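Local coordinates for protein endo-1,4-beta-xylanase I (Hypocrea jecorina, PDB 1XYN) that hydrolyses internal beta-1,4-xylosidic bonds in the xylan of plant cell walls, releasing xylo-oligosaccharides and xylose, at residues A[22-27]-A[161-166]; A[90-95]-A[149-154]; A[102-107]-A[143-148]. All coordinates share one frame; numbering follows the deposited sequence.

Contact 1: A[22-27]-A[161-166]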
# COMPACT_ATOMS: atom_id res chain seq x y z
N THR A 22 -3.68 -26.39 -13.73
CA THR A 22 -2.83 -25.98 -14.84
C THR A 22 -2.90 -24.49 -15.17
O THR A 22 -2.44 -24.07 -16.23
CB THR A 22 -3.19 -26.74 -16.12
OG1 THR A 22 -4.55 -26.46 -16.47
CG2 THR A 22 -3.01 -28.23 -15.92
N GLY A 23 -3.51 -23.71 -14.29
CA GLY A 23 -3.61 -22.29 -14.55
C GLY A 23 -4.62 -21.57 -13.69
O GLY A 23 -4.85 -21.93 -12.53
N PHE A 24 -5.21 -20.53 -14.25
CA PHE A 24 -6.20 -19.74 -13.54
C PHE A 24 -7.03 -18.89 -14.48
O PHE A 24 -6.68 -18.68 -15.65
CB PHE A 24 -5.53 -18.84 -12.49
CG PHE A 24 -4.69 -17.74 -13.07
CD1 PHE A 24 -3.38 -17.99 -13.49
CD2 PHE A 24 -5.21 -16.46 -13.23
CE1 PHE A 24 -2.60 -16.98 -14.05
CE2 PHE A 24 -4.44 -15.44 -13.79
CZ PHE A 24 -3.14 -15.71 -14.21
N SER A 25 -8.11 -18.36 -13.92
CA SER A 25 -9.05 -17.53 -14.64
C SER A 25 -9.44 -16.39 -13.72
O SER A 25 -9.45 -16.55 -12.50
CB SER A 25 -10.27 -18.38 -14.99
OG SER A 25 -11.23 -17.66 -15.73
N VAL A 26 -9.66 -15.22 -14.31
CA VAL A 26 -10.07 -14.04 -13.55
C VAL A 26 -10.91 -13.10 -14.37
O VAL A 26 -10.68 -12.93 -15.57
CB VAL A 26 -8.89 -13.20 -12.98
CG1 VAL A 26 -8.84 -13.35 -11.48
CG2 VAL A 26 -7.57 -13.58 -13.63
N ASN A 27 -11.95 -12.57 -13.73
CA ASN A 27 -12.86 -11.60 -14.31
C ASN A 27 -12.89 -10.55 -13.23
O ASN A 27 -13.01 -10.89 -12.05
CB ASN A 27 -14.26 -12.19 -14.49
CG ASN A 27 -14.39 -13.02 -15.74
OD1 ASN A 27 -14.43 -12.47 -16.85
ND2 ASN A 27 -14.45 -14.33 -15.59
N VAL A 161 2.71 -16.58 -11.92
CA VAL A 161 2.35 -15.88 -13.14
C VAL A 161 1.08 -15.20 -12.64
O VAL A 161 0.13 -15.88 -12.27
CB VAL A 161 2.00 -16.85 -14.27
CG1 VAL A 161 1.36 -16.10 -15.43
CG2 VAL A 161 3.24 -17.58 -14.73
N ALA A 162 1.09 -13.88 -12.55
CA ALA A 162 -0.06 -13.16 -12.02
C ALA A 162 -0.64 -12.05 -12.88
O ALA A 162 0.00 -11.52 -13.79
CB ALA A 162 0.28 -12.62 -10.62
N VAL A 163 -1.90 -11.74 -12.60
CA VAL A 163 -2.62 -10.67 -13.28
C VAL A 163 -2.89 -9.70 -12.15
O VAL A 163 -3.26 -10.11 -11.05
CB VAL A 163 -3.96 -11.16 -13.87
CG1 VAL A 163 -4.81 -9.98 -14.31
CG2 VAL A 163 -3.72 -12.08 -15.06
N GLU A 164 -2.63 -8.42 -12.40
CA GLU A 164 -2.84 -7.40 -11.38
C GLU A 164 -3.57 -6.23 -12.01
O GLU A 164 -3.33 -5.91 -13.18
CB GLU A 164 -1.50 -6.95 -10.79
CG GLU A 164 -1.57 -5.76 -9.83
CD GLU A 164 -0.28 -5.51 -9.05
OE1 GLU A 164 0.75 -6.14 -9.37
OE2 GLU A 164 -0.29 -4.68 -8.11
N GLY A 165 -4.49 -5.63 -11.27
CA GLY A 165 -5.23 -4.51 -11.83
C GLY A 165 -5.99 -3.66 -10.85
O GLY A 165 -6.02 -3.94 -9.64
N TRP A 166 -6.57 -2.59 -11.38
CA TRP A 166 -7.36 -1.64 -10.62
C TRP A 166 -7.91 -0.59 -11.58
O TRP A 166 -7.46 -0.48 -12.72
CB TRP A 166 -6.51 -0.95 -9.54
CG TRP A 166 -5.37 -0.09 -10.05
CD1 TRP A 166 -5.43 1.23 -10.42
CD2 TRP A 166 -3.99 -0.46 -10.15
NE1 TRP A 166 -4.18 1.70 -10.72
CE2 TRP A 166 -3.27 0.68 -10.57
CE3 TRP A 166 -3.28 -1.65 -9.93
CZ2 TRP A 166 -1.89 0.68 -10.77
CZ3 TRP A 166 -1.90 -1.66 -10.13
CH2 TRP A 166 -1.22 -0.50 -10.54
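Phe24 and Val163 form the apolar centre of a contact between two stacked beta-sheets, where strands 23-27 and 161-166 face each other across the sandwich and run in nearly the same direction, their axes 9.0 Å apart and 7° from parallel. That spacing suits side-chain packing between sheets, and no hydrogen bond joins the two segments. Among the apolar contacts, Phe24 CE2 lies 3.7 Å from Val163 CG2, which meets the ring at its edge, close to the ring plane. CG2 can do so because it stands beside the backbone N of Val163, while CG1 lies anti to that N (chi1 168°). Val26 adds a branched surface to the same layer, its CG2 4.4 Å from Val163 CB, and the CG1 of Val161 comes within 4.3 Å of Phe24 CE1. The polar element is slight: Phe24 CE1 sits 3.4 Å from the carbonyl O of Val161, obliquely to the ring. A broad ring and a valine on one strand thus meet two valines on the other and pack the interface in this beta-jelly roll of family 11. Strand 23-30 pairs with strands 14-19 and 168-177, strand 155-166 with 34-40 and 60-70; Val38, Val36, Tyr17 and Leu63 from these neighbours continue the apolar layer.

Contact 2: A[90-95]-A[149-154]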
# COMPACT_ATOMS: atom_id res chain seq x y z
N THR A 90 12.96 4.29 -11.65
CA THR A 90 14.11 4.66 -12.45
C THR A 90 14.48 3.59 -13.48
O THR A 90 14.60 2.41 -13.15
CB THR A 90 15.33 4.88 -11.53
OG1 THR A 90 14.99 5.81 -10.50
CG2 THR A 90 16.53 5.39 -12.31
N VAL A 91 14.67 4.01 -14.73
CA VAL A 91 15.07 3.07 -15.77
C VAL A 91 16.55 2.78 -15.53
O VAL A 91 17.33 3.68 -15.21
CB VAL A 91 14.87 3.65 -17.19
CG1 VAL A 91 15.11 2.57 -18.24
CG2 VAL A 91 13.48 4.21 -17.32
N LYS A 92 16.93 1.52 -15.66
CA LYS A 92 18.30 1.09 -15.44
C LYS A 92 19.00 0.64 -16.72
O LYS A 92 20.21 0.83 -16.87
CB LYS A 92 18.34 -0.02 -14.40
CG LYS A 92 18.02 0.48 -13.01
CD LYS A 92 19.16 1.33 -12.49
CE LYS A 92 18.81 1.99 -11.19
NZ LYS A 92 20.03 2.55 -10.55
N GLY A 93 18.24 0.06 -17.64
CA GLY A 93 18.82 -0.40 -18.88
C GLY A 93 17.87 -1.31 -19.62
O GLY A 93 16.66 -1.11 -19.57
N THR A 94 18.42 -2.28 -20.34
CA THR A 94 17.59 -3.23 -21.09
C THR A 94 18.19 -4.63 -21.09
O THR A 94 19.32 -4.85 -20.63
CB THR A 94 17.38 -2.80 -22.58
OG1 THR A 94 18.63 -2.87 -23.28
CG2 THR A 94 16.79 -1.40 -22.68
N VAL A 95 17.41 -5.56 -21.61
CA VAL A 95 17.80 -6.95 -21.74
C VAL A 95 16.93 -7.51 -22.85
O VAL A 95 15.74 -7.21 -22.93
CB VAL A 95 17.56 -7.76 -20.44
CG1 VAL A 95 16.12 -7.60 -19.95
CG2 VAL A 95 17.90 -9.24 -20.66
N LEU A 149 23.31 -4.82 -13.44
CA LEU A 149 22.99 -3.40 -13.29
C LEU A 149 22.93 -3.00 -11.82
O LEU A 149 22.52 -1.88 -11.49
CB LEU A 149 21.66 -3.09 -13.97
CG LEU A 149 21.64 -3.27 -15.49
CD1 LEU A 149 20.21 -3.20 -16.03
CD2 LEU A 149 22.52 -2.22 -16.14
N GLY A 150 23.33 -3.91 -10.94
CA GLY A 150 23.31 -3.62 -9.51
C GLY A 150 22.02 -3.99 -8.78
O GLY A 150 21.85 -3.66 -7.61
N LEU A 151 21.10 -4.63 -9.49
CA LEU A 151 19.84 -5.06 -8.90
C LEU A 151 20.08 -6.44 -8.29
O LEU A 151 19.94 -7.48 -8.95
CB LEU A 151 18.72 -5.06 -9.96
CG LEU A 151 18.53 -3.75 -10.73
CD1 LEU A 151 17.24 -3.78 -11.53
CD2 LEU A 151 18.52 -2.56 -9.78
N HIS A 152 20.48 -6.41 -7.02
CA HIS A 152 20.83 -7.59 -6.23
C HIS A 152 19.64 -8.36 -5.59
O HIS A 152 18.84 -7.78 -4.85
CB HIS A 152 21.81 -7.11 -5.15
CG HIS A 152 22.47 -8.20 -4.37
ND1 HIS A 152 22.36 -8.30 -3.00
CD2 HIS A 152 23.29 -9.20 -4.76
CE1 HIS A 152 23.08 -9.33 -2.58
NE2 HIS A 152 23.66 -9.89 -3.63
N LEU A 153 19.56 -9.66 -5.87
CA LEU A 153 18.50 -10.53 -5.33
C LEU A 153 19.01 -11.40 -4.17
O LEU A 153 20.21 -11.64 -4.05
CB LEU A 153 17.94 -11.46 -6.41
CG LEU A 153 17.03 -10.93 -7.52
CD1 LEU A 153 16.56 -12.09 -8.37
CD2 LEU A 153 15.84 -10.22 -6.92
N GLY A 154 18.08 -11.86 -3.33
CA GLY A 154 18.44 -12.71 -2.20
C GLY A 154 17.91 -14.12 -2.38
O GLY A 154 17.95 -14.65 -3.50
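A Schellman motif ends helix 139-148, and the loop leaving it sets Leu149 and Leu151 against Lys92 and Gly93 of strand 90-95. On the loop side Leu149 does most of the touching. Its CG stands beside the backbone N (chi1 -65°), and the two methyls beyond it divide the work: CD1 comes to 4.0 Å from Lys92 CB, whereas CD2 lies 3.9 Å from the carbonyl O of Lys92. CD1 also reaches the peptide beyond, 4.1 Å from Gly93 N. Gly93, having no side chain, lets this methyl lie close to the backbone of the strand. In the Schellman motif Gly150 is the C-prime residue; it has a positive phi (90°), a conformation glycine adopts easily, and its N bonds to Ala147 O while Leu151 N bonds to Trp146 O. The chain then bends through an inverse gamma turn centred on Leu151. Leu151, the buried member of the group, offers CD2 at 4.5 Å from Lys92 CG and also packs on Ile104, Trp146 and Tyr124. Lysine suits the margin of such a patch: its aliphatic part, bent at chi2 (-71°), lies against the leucines, while the ammonium NZ makes a long, weak ion pair with Glu106 on strand 100-109.

Contact 3: A[102-107]-A[143-148]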
# COMPACT_ATOMS: atom_id res chain seq x y z
N TYR A 102 13.43 -5.69 -23.11
CA TYR A 102 12.73 -5.28 -21.91
C TYR A 102 13.42 -4.08 -21.30
O TYR A 102 14.65 -4.04 -21.23
CB TYR A 102 12.75 -6.40 -20.85
CG TYR A 102 11.96 -7.63 -21.21
CD1 TYR A 102 12.36 -8.47 -22.25
CD2 TYR A 102 10.81 -7.97 -20.49
CE1 TYR A 102 11.64 -9.62 -22.57
CE2 TYR A 102 10.08 -9.11 -20.80
CZ TYR A 102 10.50 -9.93 -21.84
OH TYR A 102 9.76 -11.05 -22.16
N THR A 103 12.66 -3.09 -20.85
CA THR A 103 13.27 -1.94 -20.19
C THR A 103 13.26 -2.27 -18.70
O THR A 103 12.23 -2.65 -18.14
CB THR A 103 12.55 -0.61 -20.49
OG1 THR A 103 11.24 -0.63 -19.92
CG2 THR A 103 12.43 -0.39 -21.99
N ILE A 104 14.42 -2.22 -18.08
CA ILE A 104 14.55 -2.54 -16.67
C ILE A 104 14.38 -1.28 -15.83
O ILE A 104 14.87 -0.22 -16.20
CB ILE A 104 15.91 -3.19 -16.40
CG1 ILE A 104 16.04 -4.45 -17.27
CG2 ILE A 104 16.08 -3.52 -14.92
CD1 ILE A 104 17.41 -5.10 -17.21
N TRP A 105 13.62 -1.41 -14.74
CA TRP A 105 13.36 -0.32 -13.81
C TRP A 105 13.64 -0.78 -12.40
O TRP A 105 13.61 -1.97 -12.10
CB TRP A 105 11.88 0.11 -13.84
CG TRP A 105 11.35 0.54 -15.15
CD1 TRP A 105 11.08 -0.25 -16.23
CD2 TRP A 105 10.95 1.87 -15.50
NE1 TRP A 105 10.53 0.50 -17.24
CE2 TRP A 105 10.44 1.80 -16.83
CE3 TRP A 105 10.97 3.10 -14.84
CZ2 TRP A 105 9.95 2.93 -17.50
CZ3 TRP A 105 10.48 4.23 -15.51
CH2 TRP A 105 9.97 4.13 -16.83
N GLU A 106 13.95 0.17 -11.53
CA GLU A 106 14.17 -0.11 -10.12
C GLU A 106 13.28 0.91 -9.43
O GLU A 106 13.23 2.08 -9.82
CB GLU A 106 15.63 0.08 -9.69
CG GLU A 106 15.80 -0.06 -8.17
CD GLU A 106 17.24 -0.29 -7.71
OE1 GLU A 106 18.15 0.43 -8.20
OE2 GLU A 106 17.47 -1.18 -6.87
N ASN A 107 12.56 0.45 -8.42
CA ASN A 107 11.65 1.32 -7.69
C ASN A 107 11.72 0.95 -6.23
O ASN A 107 12.29 -0.08 -5.87
CB ASN A 107 10.23 1.15 -8.22
CG ASN A 107 9.26 2.14 -7.61
OD1 ASN A 107 9.63 3.27 -7.27
ND2 ASN A 107 8.00 1.74 -7.50
N PHE A 143 17.39 -12.27 -14.26
CA PHE A 143 18.16 -12.23 -13.02
C PHE A 143 19.62 -11.82 -13.30
O PHE A 143 20.24 -11.11 -12.50
CB PHE A 143 18.12 -13.59 -12.33
CG PHE A 143 16.73 -14.06 -11.97
CD1 PHE A 143 15.73 -13.15 -11.63
CD2 PHE A 143 16.42 -15.42 -11.95
CE1 PHE A 143 14.46 -13.57 -11.28
CE2 PHE A 143 15.15 -15.85 -11.60
CZ PHE A 143 14.17 -14.93 -11.27
N ASN A 144 20.17 -12.27 -14.43
CA ASN A 144 21.54 -11.94 -14.81
C ASN A 144 21.62 -10.45 -15.14
O ASN A 144 22.47 -9.74 -14.61
CB ASN A 144 22.00 -12.77 -16.02
CG ASN A 144 22.29 -14.23 -15.66
OD1 ASN A 144 22.25 -14.62 -14.50
ND2 ASN A 144 22.58 -15.02 -16.68
N ALA A 145 20.69 -9.98 -15.97
CA ALA A 145 20.63 -8.57 -16.38
C ALA A 145 20.43 -7.66 -15.17
O ALA A 145 21.03 -6.58 -15.08
CB ALA A 145 19.53 -8.37 -17.37
N TRP A 146 19.60 -8.10 -14.23
CA TRP A 146 19.33 -7.33 -13.03
C TRP A 146 20.60 -7.21 -12.19
O TRP A 146 20.98 -6.12 -11.78
CB TRP A 146 18.19 -7.97 -12.22
CG TRP A 146 16.81 -7.85 -12.87
CD1 TRP A 146 16.46 -7.07 -13.95
CD2 TRP A 146 15.62 -8.54 -12.47
NE1 TRP A 146 15.12 -7.23 -14.23
CE2 TRP A 146 14.58 -8.13 -13.34
CE3 TRP A 146 15.32 -9.47 -11.46
CZ2 TRP A 146 13.28 -8.61 -13.24
CZ3 TRP A 146 14.02 -9.94 -11.36
CH2 TRP A 146 13.02 -9.51 -12.24
N ALA A 147 21.27 -8.34 -11.98
CA ALA A 147 22.50 -8.38 -11.19
C ALA A 147 23.59 -7.50 -11.79
O ALA A 147 24.26 -6.78 -11.06
CB ALA A 147 22.99 -9.82 -11.07
N SER A 148 23.72 -7.53 -13.12
CA SER A 148 24.74 -6.75 -13.82
C SER A 148 24.55 -5.24 -13.71
O SER A 148 25.50 -4.47 -13.88
CB SER A 148 24.85 -7.17 -15.29
OG SER A 148 23.72 -6.79 -16.05
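Ile104 reaches from strand 102-107 to helix 143-148 with both of its methyl groups, CG2 and CD1, packing the single helix of the beta-jelly roll characteristic of glycoside hydrolase family 11 against the sheet. The gamma methyl CG2 lies 3.7 Å from Trp146 CD1 and 3.9 Å from Trp146 NE1, thus meeting the five-membered part of the indole, obliquely to the ring. The delta methyl CD1 extends further along the side chain and touches Ala145 CB at 3.9 Å, while coming equally close to Trp146 CD1. The branching of isoleucine makes this double contact possible: with chi1 at -58°, CG2 is anti to the backbone N and CG1 lies beside it, carrying CD1 to the alanine. Ala145 is small enough to let the helix come near the strand, and Trp146, although its beta-carbon does not point at the strand, brings its large indole round to the isoleucine.

In the next shell, Trp146 NE1, buried with the ring, donates its proton to Ser126 OG on strand 119-128, which helps to fix the rotation of the indole, and Tyr76 meets the ring with the planes at about 60°. Val95 of strand 90-97 packs against both Ile104 and Ala145, and Leu149 of the following loop also covers Ile104. The backbone of Ile104 hydrogen-bonds to Lys92 and Gly93, while Thr103 and Trp105 bond to Val127 and Ile125 of strand 119-128, so the strand is held between two neighbours. The beta-carbon of Trp105 is directed away from the helix, and its NE1 bonds to Thr103 OG1 at 3.0 Å with an N-H...O angle of 136°, a bent bond. At the far end of the helical segment, Ser148 OG folds back to donate to Ala145 O at 2.9 Å, standing above the carbonyl plane.

In the fold
Contacts 2 and 3 are parts of one junction, their centres about 3 Å apart: strands 90-97 and 100-109 are sheet neighbours, and the helix of contact 3 runs directly into the loop of contact 2. Besides the backbone bonds that tie the two together, Leu151 CD2 packs 3.3 Å from Glu106 CD. Contact 1 lies across the chain's centre, its centre about 24 Å from that of contact 3, yet strand 155-166, which follows the helix, belongs to the same mixed sheet. That strand carries Glu164, the predicted proton donor, hydrogen-bonded through OE1 to the OH of Tyr77, a probable substrate-binding residue; the side chain of Trp146 in contact 3 approaches that of Tyr77 to about 6 Å.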